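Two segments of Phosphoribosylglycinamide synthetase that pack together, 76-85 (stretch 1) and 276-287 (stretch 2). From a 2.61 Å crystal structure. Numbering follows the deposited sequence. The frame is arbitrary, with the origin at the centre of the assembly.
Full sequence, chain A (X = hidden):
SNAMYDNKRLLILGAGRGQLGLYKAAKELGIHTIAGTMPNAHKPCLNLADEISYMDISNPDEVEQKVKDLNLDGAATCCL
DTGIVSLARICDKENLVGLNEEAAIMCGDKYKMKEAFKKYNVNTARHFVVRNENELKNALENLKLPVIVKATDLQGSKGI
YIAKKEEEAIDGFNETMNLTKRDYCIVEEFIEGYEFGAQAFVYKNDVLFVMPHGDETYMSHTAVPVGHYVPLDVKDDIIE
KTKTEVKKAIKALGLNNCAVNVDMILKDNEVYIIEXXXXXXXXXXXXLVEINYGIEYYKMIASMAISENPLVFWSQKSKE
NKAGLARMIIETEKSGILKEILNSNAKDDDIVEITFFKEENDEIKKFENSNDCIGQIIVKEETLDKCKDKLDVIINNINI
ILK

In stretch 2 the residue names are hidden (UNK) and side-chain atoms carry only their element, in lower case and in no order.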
# COMPACT_ATOMS: atom_id res chain seq x y z
N ALA A 76 -5.96 12.33 8.07
CA ALA A 76 -5.01 11.40 7.52
C ALA A 76 -5.57 10.01 7.45
O ALA A 76 -6.53 9.68 8.13
CB ALA A 76 -3.74 11.42 8.35
N THR A 77 -5.03 9.23 6.57
CA THR A 77 -5.36 7.82 6.40
C THR A 77 -4.07 7.18 6.13
O THR A 77 -3.10 7.88 5.81
CB THR A 77 -6.43 7.56 5.32
OG1 THR A 77 -6.94 6.22 5.46
CG2 THR A 77 -5.92 7.76 3.92
N CYS A 78 -4.00 5.89 6.31
CA CYS A 78 -2.76 5.20 6.10
C CYS A 78 -3.04 3.72 5.98
O CYS A 78 -4.08 3.26 6.43
CB CYS A 78 -1.77 5.54 7.23
SG CYS A 78 -1.58 4.28 8.53
N CYS A 79 -2.19 3.04 5.21
CA CYS A 79 -2.13 1.60 5.03
C CYS A 79 -3.32 0.95 4.33
O CYS A 79 -3.26 -0.25 4.11
CB CYS A 79 -1.85 0.94 6.38
SG CYS A 79 -0.25 1.45 7.12
N LEU A 80 -4.36 1.71 3.90
CA LEU A 80 -5.54 1.13 3.22
C LEU A 80 -6.25 2.19 2.34
O LEU A 80 -6.22 3.38 2.67
CB LEU A 80 -6.51 0.59 4.31
CG LEU A 80 -7.10 -0.84 4.15
CD1 LEU A 80 -6.01 -1.94 3.96
CD2 LEU A 80 -7.90 -1.22 5.40
N ASP A 81 -6.90 1.74 1.25
CA ASP A 81 -7.62 2.64 0.33
C ASP A 81 -9.06 2.89 0.72
O ASP A 81 -9.68 3.71 0.06
CB ASP A 81 -7.63 2.07 -1.11
CG ASP A 81 -6.29 2.08 -1.81
OD1 ASP A 81 -5.51 3.04 -1.59
OD2 ASP A 81 -5.97 1.09 -2.51
N THR A 82 -9.61 2.17 1.72
CA THR A 82 -11.00 2.27 2.17
C THR A 82 -11.48 3.73 2.25
O THR A 82 -12.44 4.06 1.55
CB THR A 82 -11.21 1.55 3.51
OG1 THR A 82 -10.54 0.28 3.48
CG2 THR A 82 -12.68 1.33 3.83
N GLY A 83 -10.74 4.59 2.94
CA GLY A 83 -11.08 6.00 3.11
C GLY A 83 -10.21 7.03 2.42
O GLY A 83 -10.11 8.16 2.90
N ILE A 84 -9.67 6.69 1.25
CA ILE A 84 -8.74 7.54 0.52
C ILE A 84 -9.46 8.62 -0.26
O ILE A 84 -8.96 9.74 -0.38
CB ILE A 84 -7.79 6.69 -0.38
CG1 ILE A 84 -6.56 7.51 -0.86
CG2 ILE A 84 -8.53 6.09 -1.62
CD1 ILE A 84 -5.85 8.28 0.21
N VAL A 85 -10.61 8.31 -0.80
CA VAL A 85 -11.43 9.31 -1.49
C VAL A 85 -12.05 10.24 -0.46
O VAL A 85 -11.95 11.45 -0.60
CB VAL A 85 -12.49 8.62 -2.36
CG1 VAL A 85 -13.51 9.64 -2.88
CG2 VAL A 85 -11.81 7.89 -3.51
N UNK A 276 -1.01 2.82 -8.16
CA UNK A 276 -0.46 3.98 -7.45
C UNK A 276 -1.56 4.62 -6.59
O UNK A 276 -2.58 5.04 -7.12
c UNK A 276 1.03 6.06 -7.83
c UNK A 276 2.31 6.29 -8.66
c UNK A 276 0.09 5.00 -8.46
c UNK A 276 0.34 7.36 -7.59
N UNK A 277 -1.34 4.74 -5.28
CA UNK A 277 -2.33 5.35 -4.38
C UNK A 277 -1.65 6.45 -3.52
O UNK A 277 -0.51 6.31 -3.16
o UNK A 277 -3.84 4.82 -2.54
c UNK A 277 -3.06 4.26 -3.58
c UNK A 277 -2.17 3.26 -2.98
N UNK A 278 -2.37 7.53 -3.21
CA UNK A 278 -1.85 8.63 -2.40
C UNK A 278 -1.91 8.41 -0.90
O UNK A 278 -2.35 9.28 -0.16
N UNK A 279 -1.46 7.24 -0.43
CA UNK A 279 -1.29 6.94 0.98
C UNK A 279 -0.12 5.90 1.16
O UNK A 279 0.35 5.26 0.21
c UNK A 279 -2.89 1.75 0.42
n UNK A 279 -1.87 1.39 1.17
c UNK A 279 -2.86 4.04 1.37
n UNK A 279 -3.42 0.87 -0.41
n UNK A 279 -3.37 2.99 0.48
c UNK A 279 -2.59 6.50 1.66
c UNK A 279 -3.37 5.39 0.99
N UNK A 280 0.37 5.82 2.38
CA UNK A 280 1.46 4.93 2.72
C UNK A 280 1.04 3.48 2.62
O UNK A 280 -0.06 3.14 2.99
c UNK A 280 3.38 4.61 4.35
c UNK A 280 2.02 5.26 4.13
c UNK A 280 1.03 4.85 5.24
N UNK A 281 1.96 2.62 2.23
CA UNK A 281 1.69 1.20 2.09
C UNK A 281 1.50 0.49 3.40
O UNK A 281 1.84 1.01 4.45
N UNK A 282 0.92 -0.71 3.35
CA UNK A 282 0.67 -1.49 4.56
C UNK A 282 1.80 -2.42 4.81
O UNK A 282 2.83 -2.30 4.17
c UNK A 282 -0.62 -2.27 4.42
N UNK A 283 1.63 -3.33 5.78
CA UNK A 283 2.49 -4.46 6.06
C UNK A 283 3.90 -4.10 6.39
O UNK A 283 4.84 -4.70 5.88
c UNK A 283 1.07 -5.74 4.40
o UNK A 283 0.72 -5.59 3.22
n UNK A 283 0.23 -6.14 5.34
c UNK A 283 2.46 -5.41 4.85
N UNK A 284 4.03 -3.11 7.28
CA UNK A 284 5.28 -2.57 7.82
C UNK A 284 6.08 -1.75 6.83
O UNK A 284 7.22 -1.38 7.14
s UNK A 284 5.18 -4.67 9.64
c UNK A 284 6.11 -3.68 8.45
N UNK A 285 5.50 -1.35 5.72
CA UNK A 285 6.26 -0.49 4.82
C UNK A 285 6.62 0.88 5.47
O UNK A 285 7.74 1.31 5.27
c UNK A 285 6.99 -1.72 1.93
c UNK A 285 5.58 -0.31 3.49
c UNK A 285 4.61 -1.58 1.55
c UNK A 285 5.64 -1.58 2.63
N UNK A 286 5.83 1.53 6.34
CA UNK A 286 6.32 2.79 6.95
C UNK A 286 7.50 2.56 7.89
O UNK A 286 8.41 3.36 7.97
c UNK A 286 3.95 2.50 7.23
c UNK A 286 5.10 3.32 7.71
c UNK A 286 4.46 1.22 6.77
N UNK A 287 7.50 1.40 8.54
CA UNK A 287 8.59 0.95 9.39
C UNK A 287 9.85 0.69 8.54
O UNK A 287 10.93 1.04 8.99
o UNK A 287 5.31 -0.07 9.80
c UNK A 287 8.17 -0.32 10.17
o UNK A 287 4.97 0.64 11.86
c UNK A 287 7.17 -0.08 11.29
c UNK A 287 5.71 0.19 10.96

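Position 276 carries four side-chain carbons, forked at the second, and reaches nothing on stretch 1; it is L276, on the strand that leads into the contact. Position 277 has one carbon bearing an oxygen and a carbon. That oxygen lies 2.6 Å from OD1 of D81 and donates a hydrogen bond to it, and the residue is T277.

At position 278 there are no side-chain atoms, yet the bare backbone still serves, since CD1 of I84 rests 3.7 Å from its O: G278.

Position 279 runs through three carbons to a nitrogen, then to a carbon holding two more nitrogens. The chain's first nitrogen lies 3.0 Å from OD1 of D81. This is a guanidinium, so the residue is R279. That nitrogen, NE, donates to OD1, the core of a salt bridge, and weak bonds run from NH1 to OD1 (3.2 Å) and OD2 (3.3 Å) of the same aspartate. The carboxylate meets the guanidinium at its edge, where the N-H groups point, while the backbone carbons of C79 and L80 cover one face. NH2 turns back to the backbone O of position 280, at 3.1 Å, which ties down the far end of the group.

Position 280, just used for its carbonyl, has one carbon carrying two more, one of them 3.5 Å from CB of C78; the branch is that of valine. The O of V280 also accepts a weak hydrogen bond from N of C79, at 3.1 Å.

Position 281 again lacks a side chain, and its O sits 3.4 Å from SG of C79: G281. A CB here would point away from stretch 1 and fall 2.8 Å from a side-chain carbon of position 285. Position 282 has a single carbon, 3.3 Å from O of C79 and 4.0 Å from its CB: A282.

Position 283 shows two carbons, the second with an oxygen and a nitrogen, making no contact: N283. Position 284 has a carbon and then a sulfur, its CA-to-CB bond pointing away from stretch 1: C284, the N-cap of the next helix. Position 285, four carbons forked at the second, is L285; its N closes the type I' turn onto O of A282 at 3.2 Å. At position 286 three carbons close a ring onto the backbone nitrogen, and a ring carbon lies 4.3 Å from SG of C79: P286. Position 287, three carbons ending in two oxygens, is E287, out of reach.

The rule is compact: one carboxylate gathers a hydroxyl and a guanidinium, while C79 nestles among small apolar groups and backbone carbonyls.

Stretch 2 276-287: LTGRVGANCLPE
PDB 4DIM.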